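Side-chain contacts in cephalosporin acylase (Bacillus halodurans, PDB 2NLZ), which probably hydrolyses amide bonds, as a cephalosporin acylase of the gamma-glutamyltranspeptidase family of N-terminal nucleophile (Ntn) hydrolases: residues D[75-80]-D[428-433]; D[362-367]-D[522-527]; D[183-188]-D[384-389]. The protein carries 1 engineered substitution. All coordinates share one frame; numbering follows the deposited sequence.

Contact 1. Residues D[75-80]-D[428-433]; sequences LVWTKG and KNDQPI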
loop_
_atom_site.group_PDB
_atom_site.type_symbol
_atom_site.label_atom_id
_atom_site.label_comp_id
_atom_site.label_asym_id
_atom_site.label_seq_id
_atom_site.Cartn_x
_atom_site.Cartn_y
_atom_site.Cartn_z
ATOM N N LEU D 75 -21.094 -31.036 7.514
ATOM C CA LEU D 75 -20.307 -31.696 8.536
ATOM C C LEU D 75 -20.780 -31.137 9.863
ATOM O O LEU D 75 -20.617 -29.946 10.139
ATOM C CB LEU D 75 -18.806 -31.472 8.343
ATOM C CG LEU D 75 -18.077 -32.433 7.391
ATOM C CD1 LEU D 75 -16.606 -32.096 7.253
ATOM C CD2 LEU D 75 -18.242 -33.862 7.869
ATOM N N VAL D 76 -21.400 -31.988 10.672
ATOM C CA VAL D 76 -21.946 -31.542 11.952
ATOM C C VAL D 76 -21.268 -32.253 13.123
ATOM O O VAL D 76 -21.165 -33.481 13.149
ATOM C CB VAL D 76 -23.512 -31.645 11.990
ATOM C CG1 VAL D 76 -23.986 -32.887 11.277
ATOM C CG2 VAL D 76 -24.029 -31.633 13.406
ATOM N N TRP D 77 -20.763 -31.460 14.060
ATOM C CA TRP D 77 -20.165 -32.006 15.273
ATOM C C TRP D 77 -21.135 -31.876 16.413
ATOM O O TRP D 77 -21.499 -30.769 16.807
ATOM C CB TRP D 77 -18.884 -31.274 15.652
ATOM C CG TRP D 77 -18.201 -31.836 16.874
ATOM C CD1 TRP D 77 -18.469 -31.543 18.191
ATOM C CD2 TRP D 77 -17.108 -32.768 16.889
ATOM N NE1 TRP D 77 -17.609 -32.239 19.016
ATOM C CE2 TRP D 77 -16.766 -32.994 18.241
ATOM C CE3 TRP D 77 -16.380 -33.430 15.888
ATOM C CZ2 TRP D 77 -15.738 -33.852 18.610
ATOM C CZ3 TRP D 77 -15.366 -34.286 16.259
ATOM C CH2 TRP D 77 -15.055 -34.492 17.605
ATOM N N THR D 78 -21.531 -33.018 16.953
ATOM C CA THR D 78 -22.473 -33.059 18.051
ATOM C C THR D 78 -22.236 -34.337 18.836
ATOM O O THR D 78 -21.976 -35.396 18.238
ATOM C CB THR D 78 -23.935 -32.951 17.539
ATOM O OG1 THR D 78 -24.842 -33.008 18.642
ATOM C CG2 THR D 78 -24.256 -34.055 16.541
ATOM N N LYS D 79 -22.325 -34.222 20.167
ATOM C CA LYS D 79 -22.059 -35.319 21.124
ATOM C C LYS D 79 -20.681 -35.943 20.901
ATOM O O LYS D 79 -20.564 -37.168 20.781
ATOM C CB LYS D 79 -23.131 -36.438 21.083
ATOM C CG LYS D 79 -24.509 -36.096 20.482
ATOM C CD LYS D 79 -25.517 -35.601 21.512
ATOM C CE LYS D 79 -26.880 -35.389 20.859
ATOM N NZ LYS D 79 -27.920 -34.965 21.834
ATOM N N GLY D 80 -19.653 -35.098 20.815
ATOM C CA GLY D 80 -18.266 -35.550 20.636
ATOM C C GLY D 80 -17.922 -36.367 19.392
ATOM O O GLY D 80 -16.919 -37.082 19.375
ATOM N N LYS D 428 -8.443 -31.310 16.313
ATOM C CA LYS D 428 -7.118 -31.604 16.868
ATOM C C LYS D 428 -7.213 -32.532 18.080
ATOM O O LYS D 428 -7.770 -32.148 19.115
ATOM C CB LYS D 428 -6.389 -30.312 17.243
ATOM C CG LYS D 428 -4.966 -30.494 17.752
ATOM C CD LYS D 428 -4.392 -29.166 18.239
ATOM C CE LYS D 428 -3.037 -29.330 18.917
ATOM N NZ LYS D 428 -1.972 -29.747 17.972
ATOM N N ASN D 429 -6.657 -33.740 17.941
ATOM C CA ASN D 429 -6.642 -34.758 19.005
ATOM C C ASN D 429 -8.033 -35.114 19.507
ATOM O O ASN D 429 -8.285 -35.084 20.715
ATOM C CB ASN D 429 -5.766 -34.332 20.196
ATOM C CG ASN D 429 -4.322 -34.086 19.811
ATOM O OD1 ASN D 429 -3.780 -34.730 18.918
ATOM N ND2 ASN D 429 -3.686 -33.145 20.498
ATOM N N ASP D 430 -8.927 -35.429 18.573
ATOM C CA ASP D 430 -10.342 -35.737 18.868
ATOM C C ASP D 430 -11.095 -34.637 19.654
ATOM O O ASP D 430 -12.070 -34.900 20.362
ATOM C CB ASP D 430 -10.495 -37.125 19.519
ATOM C CG ASP D 430 -11.896 -37.710 19.339
ATOM O OD1 ASP D 430 -12.517 -37.480 18.278
ATOM O OD2 ASP D 430 -12.378 -38.395 20.267
ATOM N N GLN D 431 -10.621 -33.403 19.517
ATOM C CA GLN D 431 -11.339 -32.230 19.990
ATOM C C GLN D 431 -11.775 -31.438 18.756
ATOM O O GLN D 431 -11.040 -31.372 17.763
ATOM C CB GLN D 431 -10.452 -31.372 20.902
ATOM C CG GLN D 431 -10.038 -32.035 22.216
ATOM C CD GLN D 431 -11.213 -32.273 23.148
ATOM O OE1 GLN D 431 -12.096 -31.424 23.287
ATOM N NE2 GLN D 431 -11.228 -33.433 23.791
ATOM N N PRO D 432 -12.980 -30.845 18.798
ATOM C CA PRO D 432 -13.401 -30.061 17.653
ATOM C C PRO D 432 -12.790 -28.669 17.725
ATOM O O PRO D 432 -12.819 -28.016 18.785
ATOM C CB PRO D 432 -14.909 -29.966 17.843
ATOM C CG PRO D 432 -15.086 -29.923 19.316
ATOM C CD PRO D 432 -13.996 -30.831 19.869
ATOM N N ILE D 433 -12.215 -28.215 16.619
ATOM C CA ILE D 433 -11.839 -26.811 16.588
ATOM C C ILE D 433 -12.798 -25.980 15.717
ATOM O O ILE D 433 -13.049 -24.818 16.023
ATOM C CB ILE D 433 -10.311 -26.544 16.386
ATOM C CG1 ILE D 433 -9.938 -26.470 14.923
ATOM C CG2 ILE D 433 -9.430 -27.574 17.141
ATOM C CD1 ILE D 433 -8.618 -25.792 14.756
#
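P432 lies over one face of the W77 indole, with CB, CG and CD nearest, a compact example of a proline–tryptophan CH-pi contact. Its CB stands 3.6 Å from the centroid of the five-membered ring of W77, only 9° off the ring normal. From there P432 CG sits above W77 NE1 at 3.4 Å, and P432 CD reaches the six-membered ring at W77 CZ2, 3.7 Å away. The indole is presented in this way because CG is anti to the backbone N (chi1 -178°), which carries the ring outward from its strand. On the opposite face, the carbonyl carbon of G80 rests near the rim, so the indole is sandwiched between proline and backbone. D430, in the tight hairpin turn closed by backbone bonds between K428 and Q431, comes in at the edge instead, with OD1 close to the ring plane and 4.0 Å from W77 CH2; its carboxylate is tilted 69° to the indole. Strands 71-78 and 431-438 are not neighbours and meet here through side chains, consistent with packing between the stacked sheets of an Ntn-hydrolase fold; F425 touches both W77 and P432. An alanine in place of W77 would remove the aromatic platform, and P432 would probably lose its CH-pi partner and face a gap. No hydrogen bond crosses between the segments, so cohesion rests on dispersion and on the attraction of proline C-H groups for the electron-rich ring face, while the carboxylate probably adds a weak electrostatic pull on the C-H edge.

Contact 2. Residues D[362-367]-D[522-527]; sequences ATADGD and GVLAGG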
loop_
_atom_site.group_PDB
_atom_site.type_symbol
_atom_site.label_atom_id
_atom_site.label_comp_id
_atom_site.label_asym_id
_atom_site.label_seq_id
_atom_site.Cartn_x
_atom_site.Cartn_y
_atom_site.Cartn_z
ATOM N N ALA D 362 -21.588 -21.176 8.705
ATOM C CA ALA D 362 -21.020 -21.892 9.836
ATOM C C ALA D 362 -21.692 -21.478 11.119
ATOM O O ALA D 362 -21.909 -20.290 11.361
ATOM C CB ALA D 362 -19.527 -21.673 9.928
ATOM N N THR D 363 -22.032 -22.474 11.935
ATOM C CA THR D 363 -22.676 -22.243 13.221
ATOM C C THR D 363 -22.027 -23.052 14.349
ATOM O O THR D 363 -21.519 -24.164 14.143
ATOM C CB THR D 363 -24.148 -22.617 13.168
ATOM O OG1 THR D 363 -24.268 -23.907 12.570
ATOM C CG2 THR D 363 -24.941 -21.624 12.329
ATOM N N ALA D 364 -22.051 -22.476 15.543
ATOM C CA ALA D 364 -21.583 -23.152 16.748
ATOM C C ALA D 364 -22.384 -22.658 17.960
ATOM O O ALA D 364 -22.865 -21.512 17.974
ATOM C CB ALA D 364 -20.101 -22.911 16.950
ATOM N N ASP D 365 -22.534 -23.520 18.964
ATOM C CA ASP D 365 -23.220 -23.128 20.199
ATOM C C ASP D 365 -22.405 -23.363 21.468
ATOM O O ASP D 365 -21.258 -23.822 21.410
ATOM C CB ASP D 365 -24.611 -23.782 20.301
ATOM C CG ASP D 365 -24.562 -25.309 20.371
ATOM O OD1 ASP D 365 -23.568 -25.872 20.875
ATOM O OD2 ASP D 365 -25.547 -25.953 19.942
ATOM N N GLY D 366 -23.015 -23.045 22.608
ATOM C CA GLY D 366 -22.380 -23.211 23.913
ATOM C C GLY D 366 -22.214 -24.648 24.359
ATOM O O GLY D 366 -21.287 -24.955 25.093
ATOM N N ASP D 367 -23.103 -25.526 23.895
ATOM C CA ASP D 367 -23.111 -26.943 24.289
ATOM C C ASP D 367 -22.181 -27.823 23.453
ATOM O O ASP D 367 -22.321 -29.048 23.452
ATOM C CB ASP D 367 -24.534 -27.509 24.209
ATOM C CG ASP D 367 -25.536 -26.709 25.030
ATOM O OD1 ASP D 367 -25.300 -26.520 26.240
ATOM O OD2 ASP D 367 -26.568 -26.277 24.470
ATOM N N GLY D 522 -13.253 -22.835 25.614
ATOM C CA GLY D 522 -14.569 -22.935 24.988
ATOM C C GLY D 522 -14.996 -21.687 24.230
ATOM O O GLY D 522 -16.086 -21.649 23.658
ATOM N N VAL D 523 -14.134 -20.670 24.215
ATOM C CA VAL D 523 -14.432 -19.412 23.541
ATOM C C VAL D 523 -14.409 -19.545 22.000
ATOM O O VAL D 523 -13.499 -20.158 21.422
ATOM C CB VAL D 523 -13.541 -18.237 24.085
ATOM C CG1 VAL D 523 -12.072 -18.408 23.703
ATOM C CG2 VAL D 523 -14.071 -16.881 23.639
ATOM N N LEU D 524 -15.438 -18.992 21.356
ATOM C CA LEU D 524 -15.603 -19.068 19.909
ATOM C C LEU D 524 -15.065 -17.817 19.221
ATOM O O LEU D 524 -15.387 -16.696 19.602
ATOM C CB LEU D 524 -17.081 -19.245 19.544
ATOM C CG LEU D 524 -17.876 -20.401 20.155
ATOM C CD1 LEU D 524 -19.373 -20.164 19.947
ATOM C CD2 LEU D 524 -17.464 -21.754 19.592
ATOM N N ALA D 525 -14.252 -18.026 18.193
ATOM C CA ALA D 525 -13.654 -16.931 17.444
ATOM C C ALA D 525 -14.031 -17.025 15.972
ATOM O O ALA D 525 -13.754 -18.026 15.304
ATOM C CB ALA D 525 -12.149 -16.926 17.616
ATOM N N GLY D 526 -14.657 -15.967 15.471
ATOM C CA GLY D 526 -15.205 -15.986 14.134
ATOM C C GLY D 526 -14.608 -15.001 13.162
ATOM O O GLY D 526 -14.192 -13.893 13.531
ATOM N N GLY D 527 -14.564 -15.442 11.910
ATOM C CA GLY D 527 -14.147 -14.628 10.784
ATOM C C GLY D 527 -15.181 -14.729 9.672
ATOM O O GLY D 527 -15.764 -15.802 9.444
#
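L524 spreads its forked end over the methyl group of A364, a small example of how two strands with no hydrogen bond between them can still be joined by their side chains. L524 CD2 lies 3.9 Å from A364 CB, and the other branch, L524 CD1, is almost as near at 4.1 Å, so the alanine methyl meets both prongs of the fork. The leucine reaches it with CG anti to its carbonyl carbon (chi1 -55°), and CD1 also skirts the backbone at D365 O, 4.4 Å away. The backbones stay well apart, the closest pair of CA atoms, those of A364 and L524, being 7.9 Å from each other. Each strand bonds to other neighbours: A364 pairs with M25, and L524 with A21. I515 and M370 also touch A364, while R517 flanks L524. D365 turns its side chain from the leucine, and its carboxylate is held by N369 N through OD1 and by A47 N through OD2; the start of helix 47-61, where A47 lies, would probably favour that negative charge. The two faces of strand 359-365 thus differ in chemistry. Toward L524 the side-chain contact is apolar and buried, consistent with the sheet-on-sheet core of an Ntn-hydrolase sandwich, and it rests mainly on shape and dispersion, while the side-chain bonds of D365 are made on the other face.

Contact 3. Residues D[183-188]-D[384-389]; sequences FDTFAP and GVVVPG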
loop_
_atom_site.group_PDB
_atom_site.type_symbol
_atom_site.label_atom_id
_atom_site.label_comp_id
_atom_site.label_asym_id
_atom_site.label_seq_id
_atom_site.Cartn_x
_atom_site.Cartn_y
_atom_site.Cartn_z
ATOM N N PHE D 183 -38.575 -15.495 -14.861
ATOM C CA PHE D 183 -38.808 -14.074 -15.048
ATOM C C PHE D 183 -39.975 -13.580 -14.196
ATOM O O PHE D 183 -39.959 -12.450 -13.730
ATOM C CB PHE D 183 -39.056 -13.749 -16.524
ATOM C CG PHE D 183 -37.839 -13.904 -17.396
ATOM C CD1 PHE D 183 -36.882 -12.900 -17.460
ATOM C CD2 PHE D 183 -37.652 -15.049 -18.154
ATOM C CE1 PHE D 183 -35.758 -13.043 -18.256
ATOM C CE2 PHE D 183 -36.533 -15.199 -18.957
ATOM C CZ PHE D 183 -35.584 -14.194 -19.007
ATOM N N ASP D 184 -40.985 -14.423 -13.992
ATOM C CA ASP D 184 -42.135 -14.038 -13.176
ATOM C C ASP D 184 -41.759 -13.931 -11.694
ATOM O O ASP D 184 -42.241 -13.036 -10.993
ATOM C CB ASP D 184 -43.291 -15.024 -13.365
ATOM C CG ASP D 184 -43.901 -14.952 -14.751
ATOM O OD1 ASP D 184 -43.727 -13.926 -15.445
ATOM O OD2 ASP D 184 -44.564 -15.931 -15.141
ATOM N N THR D 185 -40.887 -14.837 -11.248
ATOM C CA THR D 185 -40.440 -14.923 -9.861
ATOM C C THR D 185 -39.307 -13.950 -9.515
ATOM O O THR D 185 -39.382 -13.249 -8.511
ATOM C CB THR D 185 -39.965 -16.349 -9.540
ATOM O OG1 THR D 185 -41.018 -17.270 -9.826
ATOM C CG2 THR D 185 -39.537 -16.488 -8.081
ATOM N N PHE D 186 -38.264 -13.915 -10.342
ATOM C CA PHE D 186 -37.043 -13.176 -10.002
ATOM C C PHE D 186 -36.887 -11.838 -10.716
ATOM O O PHE D 186 -36.018 -11.038 -10.357
ATOM C CB PHE D 186 -35.810 -14.045 -10.242
ATOM C CG PHE D 186 -35.783 -15.281 -9.415
ATOM C CD1 PHE D 186 -35.756 -15.198 -8.036
ATOM C CD2 PHE D 186 -35.790 -16.526 -10.010
ATOM C CE1 PHE D 186 -35.726 -16.336 -7.262
ATOM C CE2 PHE D 186 -35.768 -17.677 -9.247
ATOM C CZ PHE D 186 -35.737 -17.582 -7.871
ATOM N N ALA D 187 -37.715 -11.602 -11.729
ATOM C CA ALA D 187 -37.758 -10.301 -12.392
ATOM C C ALA D 187 -39.196 -9.802 -12.559
ATOM O O ALA D 187 -39.657 -9.622 -13.685
ATOM C CB ALA D 187 -37.067 -10.380 -13.730
ATOM N N PRO D 188 -39.905 -9.559 -11.437
ATOM C CA PRO D 188 -41.346 -9.338 -11.552
ATOM C C PRO D 188 -41.715 -7.994 -12.167
ATOM O O PRO D 188 -42.814 -7.847 -12.695
ATOM C CB PRO D 188 -41.834 -9.426 -10.102
ATOM C CG PRO D 188 -40.673 -9.069 -9.285
ATOM C CD PRO D 188 -39.441 -9.453 -10.041
ATOM N N GLY D 384 -32.422 -22.432 -14.507
ATOM C CA GLY D 384 -33.405 -21.489 -15.027
ATOM C C GLY D 384 -34.827 -22.014 -14.960
ATOM O O GLY D 384 -35.797 -21.260 -15.135
ATOM N N VAL D 385 -34.951 -23.311 -14.707
ATOM C CA VAL D 385 -36.246 -23.915 -14.498
ATOM C C VAL D 385 -36.739 -23.542 -13.117
ATOM O O VAL D 385 -36.136 -23.901 -12.109
ATOM C CB VAL D 385 -36.191 -25.436 -14.641
ATOM C CG1 VAL D 385 -37.583 -26.043 -14.473
ATOM C CG2 VAL D 385 -35.627 -25.796 -15.989
ATOM N N VAL D 386 -37.819 -22.778 -13.080
ATOM C CA VAL D 386 -38.498 -22.505 -11.834
ATOM C C VAL D 386 -39.896 -23.079 -11.971
ATOM O O VAL D 386 -40.609 -22.735 -12.910
ATOM C CB VAL D 386 -38.559 -20.998 -11.537
ATOM C CG1 VAL D 386 -39.333 -20.737 -10.253
ATOM C CG2 VAL D 386 -37.157 -20.415 -11.427
ATOM N N VAL D 387 -40.262 -23.985 -11.065
ATOM C CA VAL D 387 -41.605 -24.567 -11.052
ATOM C C VAL D 387 -42.552 -23.427 -10.710
ATOM O O VAL D 387 -42.370 -22.770 -9.694
ATOM C CB VAL D 387 -41.710 -25.733 -10.044
ATOM C CG1 VAL D 387 -43.107 -26.340 -10.045
ATOM C CG2 VAL D 387 -40.673 -26.805 -10.360
ATOM N N PRO D 388 -43.534 -23.158 -11.585
ATOM C CA PRO D 388 -44.317 -21.920 -11.551
ATOM C C PRO D 388 -45.073 -21.700 -10.243
ATOM O O PRO D 388 -45.633 -22.646 -9.669
ATOM C CB PRO D 388 -45.297 -22.094 -12.716
ATOM C CG PRO D 388 -45.355 -23.566 -12.959
ATOM C CD PRO D 388 -43.975 -24.042 -12.675
ATOM N N GLY D 389 -45.059 -20.454 -9.772
ATOM C CA GLY D 389 -45.784 -20.062 -8.562
ATOM C C GLY D 389 -45.285 -20.644 -7.250
ATOM O O GLY D 389 -45.884 -20.408 -6.202
#
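Helix 180-186 passes beside the extended segment around V386 with no backbone bond between them, the nearest CA atoms being those of T185 and G389 at 7.5 Å, and T185 and F186 both face V386. The valine divides its two methyls between them, showing how one branched residue can engage two consecutive helix positions. With CG1 anti to the backbone N (chi1 177°), V386 sends that methyl to T185, where CG1 lies 3.9 Å from T185 OG1. Its other branch, CG2, meets the rim of the phenyl ring near the ring plane, 3.8 Å from F186 CE2. One face of that ring is occupied by the threonine itself, whose CG2 sits over the centre, 3.8 Å above the plane of F186. The T185 hydroxyl is bonded to P181 O one turn back in the helix, so its approach to V386 is simple van der Waals contact. P181 and W182 of the same helix also touch V386, and the rings of W182 and F381 meet F186. Helix 157-173 packs against F183, and helix 223-234 meets V387, so the short, weakly bonded strand 386-387 is packed between helices 180-186 and 223-234.

How the contacts relate
Contacts 1 and 2 are neighbours, their centres about 12 Å apart and their nearest atoms about 6 Å, without touching. Both join strands that are not adjacent, and their side chains meet across the gap between strands, consistent with the stacked sheets of an Ntn-hydrolase core. Contact 3 is remote: its centre is about 41 Å from that of contact 1, on the opposite side of the chain's centre, and about 37 Å from that of contact 2. Along the sequence contacts 1 and 2 interleave, as do 2 and 3, whereas both segments of contact 3 fall between those of contact 1. None can be tied to a defined active site; all three are structural packing.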